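Local atomic coordinates of Bm4233, isoform b (Brugia malayi, PDB entry 6ANY), a protein that belongs to the CAP superfamily of venom allergen-like proteins and probably binds and transports sterols as a secreted product of a filarial parasite. Residues Gln12-Arg24 and Arg96-Trp108. Residues are numbered along the deposited sequence; the frame is centred on the assembly and turned at random.
Sequences QRKDIVRQNNKFR and RNTAGTEAGKSWW
With chi1 at 176° Gln-12 throws CG away from its own backbone N, and a bend at chi2 then carries the amide to the start of helix 99-108. There it works in both directions: NE2 donates to Arg-96 O (2.6 Å), which Ala-99 N reaches from the opposite face, while OE1 accepts from Gly-100 N (2.9 Å), a first-turn N-H, and from a water that also bonds Thr-101 OG1. Gln-19, extended, sits as a knob among Gly-100, Thr-101, Gly-104 and Lys-105; its NE2 gives Thr-101 O (2.9 Å) a second bond beside that from Lys-105 N. The segment axes, inclined at 22°, come within 8.5 Å where two glycines face the partner helix: Ile-16 CG1 lies against Gly-100 CA (3.6 Å), Gln-19 OE1 against Gly-104 CA (3.6 Å). Farther along, the side chains of Phe-23 and Trp-108 run past each other in opposite directions, stacking phenyl on pyrrole face to face (centroids 4.0 Å apart), and Phe-23 CB sits over the indole six-membered ring in a CH-pi contact. Both helices also touch the central sheet of the CAP alpha-beta-alpha fold, Ile-16 on Ile-146 and Ala-99 on Leu-160. Gln-12 at the N-terminal end and Gln-19 mid-contact thus bond main-chain atoms of 96-108, and aromatic stacking closes the C-terminal end.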
ATOM      1  N   GLN A  12     -12.882   7.518   3.808  1.00 20.90           N
ATOM      2  CA  GLN A  12     -12.229   6.268   3.579  1.00 20.65           C
ATOM      3  C   GLN A  12     -10.952   6.453   2.759  1.00 17.35           C
ATOM      4  O   GLN A  12      -9.968   5.843   3.056  1.00 16.99           O
ATOM      5  CB  GLN A  12     -13.178   5.291   2.928  1.00 21.84           C
ATOM      6  CG  GLN A  12     -12.543   3.958   2.547  1.00 24.19           C
ATOM      7  CD  GLN A  12     -12.930   2.766   3.420  1.00 24.05           C
ATOM      8  OE1 GLN A  12     -12.101   2.168   4.105  1.00 21.63           O
ATOM      9  NE2 GLN A  12     -14.192   2.427   3.385  1.00 21.16           N
ATOM     10  N   ARG A  13     -10.982   7.273   1.726  1.00 16.71           N
ATOM     11  CA  ARG A  13      -9.839   7.487   0.877  1.00 15.85           C
ATOM     12  C   ARG A  13      -8.713   8.130   1.673  1.00 15.73           C
ATOM     13  O   ARG A  13      -7.586   7.670   1.658  1.00 13.63           O
ATOM     14  CB  ARG A  13     -10.220   8.402  -0.253  1.00 16.10           C
ATOM     15  CG  ARG A  13     -11.307   7.880  -1.122  1.00 15.87           C
ATOM     16  CD  ARG A  13     -11.587   8.831  -2.251  1.00 17.08           C
ATOM     17  NE  ARG A  13     -12.603   8.299  -3.166  1.00 16.81           N
ATOM     18  CZ  ARG A  13     -13.868   8.669  -3.210  1.00 17.35           C
ATOM     19  NH1 ARG A  13     -14.354   9.659  -2.472  1.00 18.92           N
ATOM     20  NH2 ARG A  13     -14.659   8.075  -4.059  1.00 18.98           N
ATOM     21  N   LYS A  14      -9.061   9.130   2.453  1.00 16.73           N
ATOM     22  CA  LYS A  14      -8.084   9.777   3.313  1.00 18.93           C
ATOM     23  C   LYS A  14      -7.471   8.844   4.340  1.00 17.20           C
ATOM     24  O   LYS A  14      -6.272   8.866   4.572  1.00 16.94           O
ATOM     25  CB  LYS A  14      -8.698  10.911   4.107  1.00 23.36           C
ATOM     26  CG  LYS A  14      -9.150  12.066   3.269  1.00 28.88           C
ATOM     27  CD  LYS A  14      -9.883  13.161   4.074  1.00 34.78           C
ATOM     28  CE  LYS A  14     -11.198  13.621   3.428  1.00 37.54           C
ATOM     29  NZ  LYS A  14     -11.332  15.124   3.469  1.00 39.83           N
ATOM     30  N   ASP A  15      -8.298   8.045   5.004  1.00 17.94           N
ATOM     31  CA  ASP A  15      -7.781   7.139   6.015  1.00 15.85           C
ATOM     32  C   ASP A  15      -6.766   6.135   5.400  1.00 14.26           C
ATOM     33  O   ASP A  15      -5.755   5.743   6.034  1.00 11.87           O
ATOM     34  CB  ASP A  15      -8.938   6.420   6.688  1.00 17.82           C
ATOM     35  CG  ASP A  15      -9.762   7.335   7.585  1.00 18.89           C
ATOM     36  OD1 ASP A  15      -9.373   8.490   7.785  1.00 17.71           O
ATOM     37  OD2 ASP A  15     -10.838   6.905   8.081  1.00 22.59           O
ATOM     38  N   ILE A  16      -7.056   5.688   4.192  1.00 13.37           N
ATOM     39  CA  ILE A  16      -6.190   4.718   3.538  1.00 13.96           C
ATOM     40  C   ILE A  16      -4.850   5.371   3.258  1.00 15.07           C
ATOM     41  O   ILE A  16      -3.813   4.781   3.567  1.00 11.72           O
ATOM     42  CB  ILE A  16      -6.778   4.236   2.229  1.00 15.16           C
ATOM     43  CG1 ILE A  16      -7.856   3.227   2.530  1.00 16.77           C
ATOM     44  CG2 ILE A  16      -5.681   3.658   1.304  1.00 14.55           C
ATOM     45  CD1 ILE A  16      -8.792   2.975   1.368  1.00 20.21           C
ATOM     46  N   VAL A  17      -4.893   6.605   2.737  1.00 14.80           N
ATOM     47  CA  VAL A  17      -3.664   7.316   2.358  1.00 16.89           C
ATOM     48  C   VAL A  17      -2.821   7.688   3.579  1.00 16.19           C
ATOM     49  O   VAL A  17      -1.604   7.524   3.572  1.00 14.24           O
ATOM     50  CB  VAL A  17      -4.001   8.584   1.512  1.00 18.99           C
ATOM     51  CG1 VAL A  17      -2.806   9.479   1.376  1.00 23.30           C
ATOM     52  CG2 VAL A  17      -4.434   8.174   0.125  1.00 18.82           C
ATOM     53  N   ARG A  18      -3.476   8.204   4.606  1.00 16.54           N
ATOM     54  CA  ARG A  18      -2.862   8.627   5.813  1.00 17.00           C
ATOM     55  C   ARG A  18      -2.226   7.453   6.514  1.00 15.28           C
ATOM     56  O   ARG A  18      -1.028   7.570   6.897  1.00 14.36           O
ATOM     57  CB  ARG A  18      -3.877   9.305   6.769  1.00 21.43           C
ATOM     58  CG  ARG A  18      -4.256  10.673   6.247  1.00 27.41           C
ATOM     59  CD  ARG A  18      -5.536  11.231   6.808  1.00 33.63           C
ATOM     60  NE  ARG A  18      -5.919  12.499   6.129  1.00 40.97           N
ATOM     61  CZ  ARG A  18      -7.035  13.207   6.378  1.00 39.62           C
ATOM     62  NH1 ARG A  18      -7.943  12.835   7.315  1.00 40.25           N
ATOM     63  NH2 ARG A  18      -7.247  14.299   5.674  1.00 41.28           N
ATOM     64  N   GLN A  19      -2.936   6.320   6.597  1.00 11.51           N
ATOM     65  CA  GLN A  19      -2.334   5.100   7.174  1.00 12.22           C
ATOM     66  C   GLN A  19      -1.093   4.597   6.406  1.00 11.65           C
ATOM     67  O   GLN A  19      -0.066   4.298   7.006  1.00 11.52           O
ATOM     68  CB  GLN A  19      -3.354   3.928   7.320  1.00 11.78           C
ATOM     69  CG  GLN A  19      -2.729   2.619   7.789  1.00 12.13           C
ATOM     70  CD  GLN A  19      -3.672   1.424   7.669  1.00 12.57           C
ATOM     71  OE1 GLN A  19      -4.134   1.113   6.558  1.00 12.90           O
ATOM     72  NE2 GLN A  19      -3.960   0.755   8.785  1.00 11.35           N
ATOM     73  N   ASN A  20      -1.212   4.463   5.105  1.00 11.68           N
ATOM     74  CA  ASN A  20      -0.109   3.911   4.294  1.00 11.80           C
ATOM     75  C   ASN A  20       1.115   4.856   4.355  1.00 11.57           C
ATOM     76  O   ASN A  20       2.213   4.386   4.437  1.00 10.61           O
ATOM     77  CB  ASN A  20      -0.569   3.682   2.854  1.00 11.49           C
ATOM     78  CG  ASN A  20       0.273   2.633   2.109  1.00 12.01           C
ATOM     79  OD1 ASN A  20      -0.245   2.050   1.129  1.00 11.89           O
ATOM     80  ND2 ASN A  20       1.589   2.436   2.496  1.00 10.55           N
ATOM     81  N   ASN A  21       0.891   6.167   4.434  1.00 13.36           N
ATOM     82  CA  ASN A  21       1.969   7.139   4.485  1.00 13.83           C
ATOM     83  C   ASN A  21       2.568   7.154   5.872  1.00 16.13           C
ATOM     84  O   ASN A  21       3.773   7.330   6.028  1.00 15.45           O
ATOM     85  CB  ASN A  21       1.523   8.536   4.133  1.00 14.05           C
ATOM     86  CG  ASN A  21       1.408   8.769   2.680  1.00 13.77           C
ATOM     87  OD1 ASN A  21       2.129   8.137   1.861  1.00 14.70           O
ATOM     88  ND2 ASN A  21       0.467   9.628   2.309  1.00 12.85           N
ATOM     89  N   LYS A  22       1.746   7.015   6.892  1.00 19.61           N
ATOM     90  CA  LYS A  22       2.275   6.820   8.256  1.00 20.95           C
ATOM     91  C   LYS A  22       3.194   5.588   8.370  1.00 20.05           C
ATOM     92  O   LYS A  22       4.303   5.667   8.938  1.00 16.60           O
ATOM     93  CB  LYS A  22       1.153   6.690   9.269  1.00 25.36           C
ATOM     94  CG  LYS A  22       1.634   6.330  10.668  1.00 29.87           C
ATOM     95  CD  LYS A  22       0.470   6.501  11.648  1.00 36.19           C
ATOM     96  CE  LYS A  22       0.791   6.099  13.091  1.00 42.79           C
ATOM     97  NZ  LYS A  22      -0.068   6.814  14.079  1.00 41.85           N
ATOM     98  N   PHE A  23       2.732   4.465   7.814  1.00 17.38           N
ATOM     99  CA  PHE A  23       3.562   3.281   7.747  1.00 17.58           C
ATOM    100  C   PHE A  23       4.893   3.565   7.094  1.00 15.38           C
ATOM    101  O   PHE A  23       5.923   3.152   7.601  1.00 14.07           O
ATOM    102  CB  PHE A  23       2.856   2.127   7.018  1.00 17.80           C
ATOM    103  CG  PHE A  23       1.777   1.438   7.831  1.00 18.54           C
ATOM    104  CD1 PHE A  23       1.846   1.361   9.209  1.00 22.67           C
ATOM    105  CD2 PHE A  23       0.723   0.828   7.200  1.00 19.75           C
ATOM    106  CE1 PHE A  23       0.855   0.706   9.947  1.00 23.40           C
ATOM    107  CE2 PHE A  23      -0.276   0.166   7.909  1.00 20.25           C
ATOM    108  CZ  PHE A  23      -0.204   0.082   9.281  1.00 20.79           C
ATOM    109  N   ARG A  24       4.846   4.235   5.952  1.00 13.84           N
ATOM    110  CA  ARG A  24       6.034   4.519   5.189  1.00 13.73           C
ATOM    111  C   ARG A  24       6.993   5.369   5.952  1.00 13.87           C
ATOM    112  O   ARG A  24       8.177   5.076   5.989  1.00 16.69           O
ATOM    113  CB  ARG A  24       5.655   5.169   3.870  1.00 13.52           C
ATOM    114  CG  ARG A  24       5.247   4.122   2.848  1.00 12.96           C
ATOM    115  CD  ARG A  24       4.346   4.699   1.784  1.00 12.54           C
ATOM    116  NE  ARG A  24       5.072   5.299   0.668  1.00 12.44           N
ATOM    117  CZ  ARG A  24       5.542   4.658  -0.400  1.00 12.39           C
ATOM    118  NH1 ARG A  24       5.315   3.357  -0.575  1.00 12.39           N
ATOM    119  NH2 ARG A  24       6.147   5.362  -1.372  1.00 12.33           N
ATOM    120  N   ARG A  96     -17.395  -1.643   6.675  1.00 15.92           N
ATOM    121  CA  ARG A  96     -17.047  -0.933   5.460  1.00 16.37           C
ATOM    122  C   ARG A  96     -16.187   0.283   5.672  1.00 16.43           C
ATOM    123  O   ARG A  96     -15.302   0.542   4.854  1.00 15.67           O
ATOM    124  CB  ARG A  96     -18.291  -0.512   4.702  1.00 17.40           C
ATOM    125  CG  ARG A  96     -18.035  -0.173   3.266  1.00 17.99           C
ATOM    126  CD  ARG A  96     -19.316   0.292   2.561  1.00 19.47           C
ATOM    127  NE  ARG A  96     -18.938   0.829   1.258  1.00 19.08           N
ATOM    128  CZ  ARG A  96     -18.836   0.176   0.107  1.00 17.25           C
ATOM    129  NH1 ARG A  96     -19.143  -1.092  -0.003  1.00 17.06           N
ATOM    130  NH2 ARG A  96     -18.402   0.837  -0.957  1.00 17.96           N
ATOM    131  N   ASN A  97     -16.491   1.050   6.724  1.00 16.78           N
ATOM    132  CA  ASN A  97     -15.840   2.305   6.991  1.00 18.22           C
ATOM    133  C   ASN A  97     -14.337   2.157   7.418  1.00 17.91           C
ATOM    134  O   ASN A  97     -13.583   3.084   7.271  1.00 22.78           O
ATOM    135  CB  ASN A  97     -16.697   3.226   7.935  1.00 17.62           C
ATOM    136  CG  ASN A  97     -16.832   2.720   9.371  1.00 17.83           C
ATOM    137  OD1 ASN A  97     -15.990   1.975   9.904  1.00 18.10           O
ATOM    138  ND2 ASN A  97     -17.941   3.148  10.037  1.00 19.28           N
ATOM    139  N   THR A  98     -13.931   1.002   7.933  1.00 15.71           N
ATOM    140  CA  THR A  98     -12.542   0.689   8.178  1.00 14.84           C
ATOM    141  C   THR A  98     -12.002  -0.372   7.219  1.00 13.77           C
ATOM    142  O   THR A  98     -10.977  -1.022   7.491  1.00 15.07           O
ATOM    143  CB  THR A  98     -12.381   0.146   9.604  1.00 16.61           C
ATOM    144  OG1 THR A  98     -13.265  -0.967   9.777  1.00 17.42           O
ATOM    145  CG2 THR A  98     -12.717   1.247  10.657  1.00 17.70           C
ATOM    146  N   ALA A  99     -12.661  -0.621   6.092  1.00 12.50           N
ATOM    147  CA  ALA A  99     -12.154  -1.727   5.225  1.00 11.65           C
ATOM    148  C   ALA A  99     -10.726  -1.485   4.747  1.00 11.78           C
ATOM    149  O   ALA A  99      -9.882  -2.398   4.830  1.00 10.80           O
ATOM    150  CB  ALA A  99     -13.042  -1.939   4.056  1.00 10.98           C
ATOM    151  N   GLY A 100     -10.445  -0.260   4.265  1.00 12.75           N
ATOM    152  CA  GLY A 100      -9.133   0.071   3.707  1.00 13.79           C
ATOM    153  C   GLY A 100      -8.010  -0.009   4.692  1.00 13.39           C
ATOM    154  O   GLY A 100      -6.960  -0.558   4.390  1.00 13.74           O
ATOM    155  N   THR A 101      -8.269   0.415   5.922  1.00 15.57           N
ATOM    156  CA  THR A 101      -7.248   0.458   6.955  1.00 15.53           C
ATOM    157  C   THR A 101      -7.053  -0.925   7.586  1.00 16.76           C
ATOM    158  O   THR A 101      -5.948  -1.280   8.067  1.00 17.89           O
ATOM    159  CB  THR A 101      -7.568   1.518   8.053  1.00 16.98           C
ATOM    160  OG1 THR A 101      -8.925   1.377   8.532  1.00 17.23           O
ATOM    161  CG2 THR A 101      -7.296   2.909   7.539  1.00 15.71           C
ATOM    162  N   GLU A 102      -8.115  -1.709   7.631  1.00 15.02           N
ATOM    163  CA  GLU A 102      -7.957  -3.066   8.062  1.00 14.40           C
ATOM    164  C   GLU A 102      -7.142  -3.843   7.038  1.00 14.57           C
ATOM    165  O   GLU A 102      -6.281  -4.686   7.405  1.00 13.62           O
ATOM    166  CB  GLU A 102      -9.330  -3.740   8.269  1.00 16.14           C
ATOM    167  CG  GLU A 102     -10.034  -3.407   9.600  1.00 18.72           C
ATOM    168  CD  GLU A 102      -9.123  -3.748  10.795  1.00 21.06           C
ATOM    169  OE1 GLU A 102      -8.852  -4.937  11.064  1.00 21.49           O
ATOM    170  OE2 GLU A 102      -8.550  -2.805  11.375  1.00 21.65           O
ATOM    171  N   ALA A 103      -7.428  -3.611   5.758  1.00 13.30           N
ATOM    172  CA  ALA A 103      -6.643  -4.243   4.732  1.00 14.12           C
ATOM    173  C   ALA A 103      -5.163  -3.841   4.750  1.00 13.66           C
ATOM    174  O   ALA A 103      -4.310  -4.655   4.464  1.00 13.46           O
ATOM    175  CB  ALA A 103      -7.216  -3.939   3.365  1.00 14.40           C
ATOM    176  N   GLY A 104      -4.872  -2.608   5.097  1.00 13.59           N
ATOM    177  CA  GLY A 104      -3.493  -2.086   5.064  1.00 14.22           C
ATOM    178  C   GLY A 104      -2.773  -2.713   6.206  1.00 14.37           C
ATOM    179  O   GLY A 104      -1.634  -3.122   6.078  1.00 16.47           O
ATOM    180  N   LYS A 105      -3.444  -2.868   7.322  1.00 15.53           N
ATOM    181  CA  LYS A 105      -2.822  -3.521   8.515  1.00 15.82           C
ATOM    182  C   LYS A 105      -2.499  -4.991   8.207  1.00 15.73           C
ATOM    183  O   LYS A 105      -1.440  -5.510   8.565  1.00 16.81           O
ATOM    184  CB  LYS A 105      -3.762  -3.467   9.706  1.00 16.68           C
ATOM    185  CG  LYS A 105      -3.618  -2.226  10.541  1.00 19.22           C
ATOM    186  CD  LYS A 105      -4.850  -1.942  11.384  1.00 20.34           C
ATOM    187  CE  LYS A 105      -5.007  -3.001  12.437  1.00 21.83           C
ATOM    188  NZ  LYS A 105      -6.379  -2.856  13.015  1.00 21.72           N
ATOM    189  N   SER A 106      -3.378  -5.635   7.499  1.00 13.91           N
ATOM    190  CA  SER A 106      -3.192  -7.023   7.138  1.00 15.22           C
ATOM    191  C   SER A 106      -2.025  -7.212   6.176  1.00 15.07           C
ATOM    192  O   SER A 106      -1.115  -7.937   6.441  1.00 14.33           O
ATOM    193  CB  SER A 106      -4.448  -7.589   6.525  1.00 15.20           C
ATOM    194  OG  SER A 106      -4.182  -8.875   6.075  1.00 15.36           O
ATOM    195  N   TRP A 107      -2.020  -6.473   5.110  1.00 16.07           N
ATOM    196  CA  TRP A 107      -0.871  -6.491   4.146  1.00 15.60           C
ATOM    197  C   TRP A 107       0.451  -6.116   4.803  1.00 14.70           C
ATOM    198  O   TRP A 107       1.501  -6.784   4.617  1.00 12.42           O
ATOM    199  CB  TRP A 107      -1.154  -5.557   2.962  1.00 14.82           C
ATOM    200  CG  TRP A 107      -2.419  -5.931   2.210  1.00 14.67           C
ATOM    201  CD1 TRP A 107      -2.946  -7.158   2.104  1.00 15.60           C
ATOM    202  CD2 TRP A 107      -3.320  -5.043   1.515  1.00 14.50           C
ATOM    203  NE1 TRP A 107      -4.108  -7.140   1.320  1.00 16.09           N
ATOM    204  CE2 TRP A 107      -4.360  -5.839   0.961  1.00 15.36           C
ATOM    205  CE3 TRP A 107      -3.356  -3.673   1.310  1.00 14.83           C
ATOM    206  CZ2 TRP A 107      -5.410  -5.295   0.227  1.00 13.84           C
ATOM    207  CZ3 TRP A 107      -4.391  -3.136   0.586  1.00 14.67           C
ATOM    208  CH2 TRP A 107      -5.427  -3.960   0.080  1.00 14.36           C
ATOM    209  N   TRP A 108       0.389  -5.049   5.575  1.00 14.57           N
ATOM    210  CA  TRP A 108       1.577  -4.517   6.229  1.00 14.15           C
ATOM    211  C   TRP A 108       2.120  -5.481   7.264  1.00 14.63           C
ATOM    212  O   TRP A 108       3.367  -5.545   7.461  1.00 14.73           O
ATOM    213  CB  TRP A 108       1.296  -3.148   6.854  1.00 14.68           C
ATOM    214  CG  TRP A 108       2.563  -2.445   7.221  1.00 15.42           C
ATOM    215  CD1 TRP A 108       3.258  -2.563   8.420  1.00 15.05           C
ATOM    216  CD2 TRP A 108       3.339  -1.560   6.387  1.00 14.07           C
ATOM    217  NE1 TRP A 108       4.392  -1.782   8.356  1.00 15.58           N
ATOM    218  CE2 TRP A 108       4.461  -1.158   7.134  1.00 14.01           C
ATOM    219  CE3 TRP A 108       3.202  -1.083   5.086  1.00 14.75           C
ATOM    220  CZ2 TRP A 108       5.384  -0.259   6.650  1.00 13.48           C
ATOM    221  CZ3 TRP A 108       4.135  -0.194   4.612  1.00 14.37           C
ATOM    222  CH2 TRP A 108       5.222   0.172   5.371  1.00 13.56           C
TER
HETATM  223  O   HOH W   1     -10.336   2.622   6.168  1.00 31.59           O
HETATM  224  O   HOH W   2     -11.052   4.279   8.175  1.00 28.00           O
HETATM  225  O   HOH W   3     -13.766   5.750   6.871  1.00 40.15           O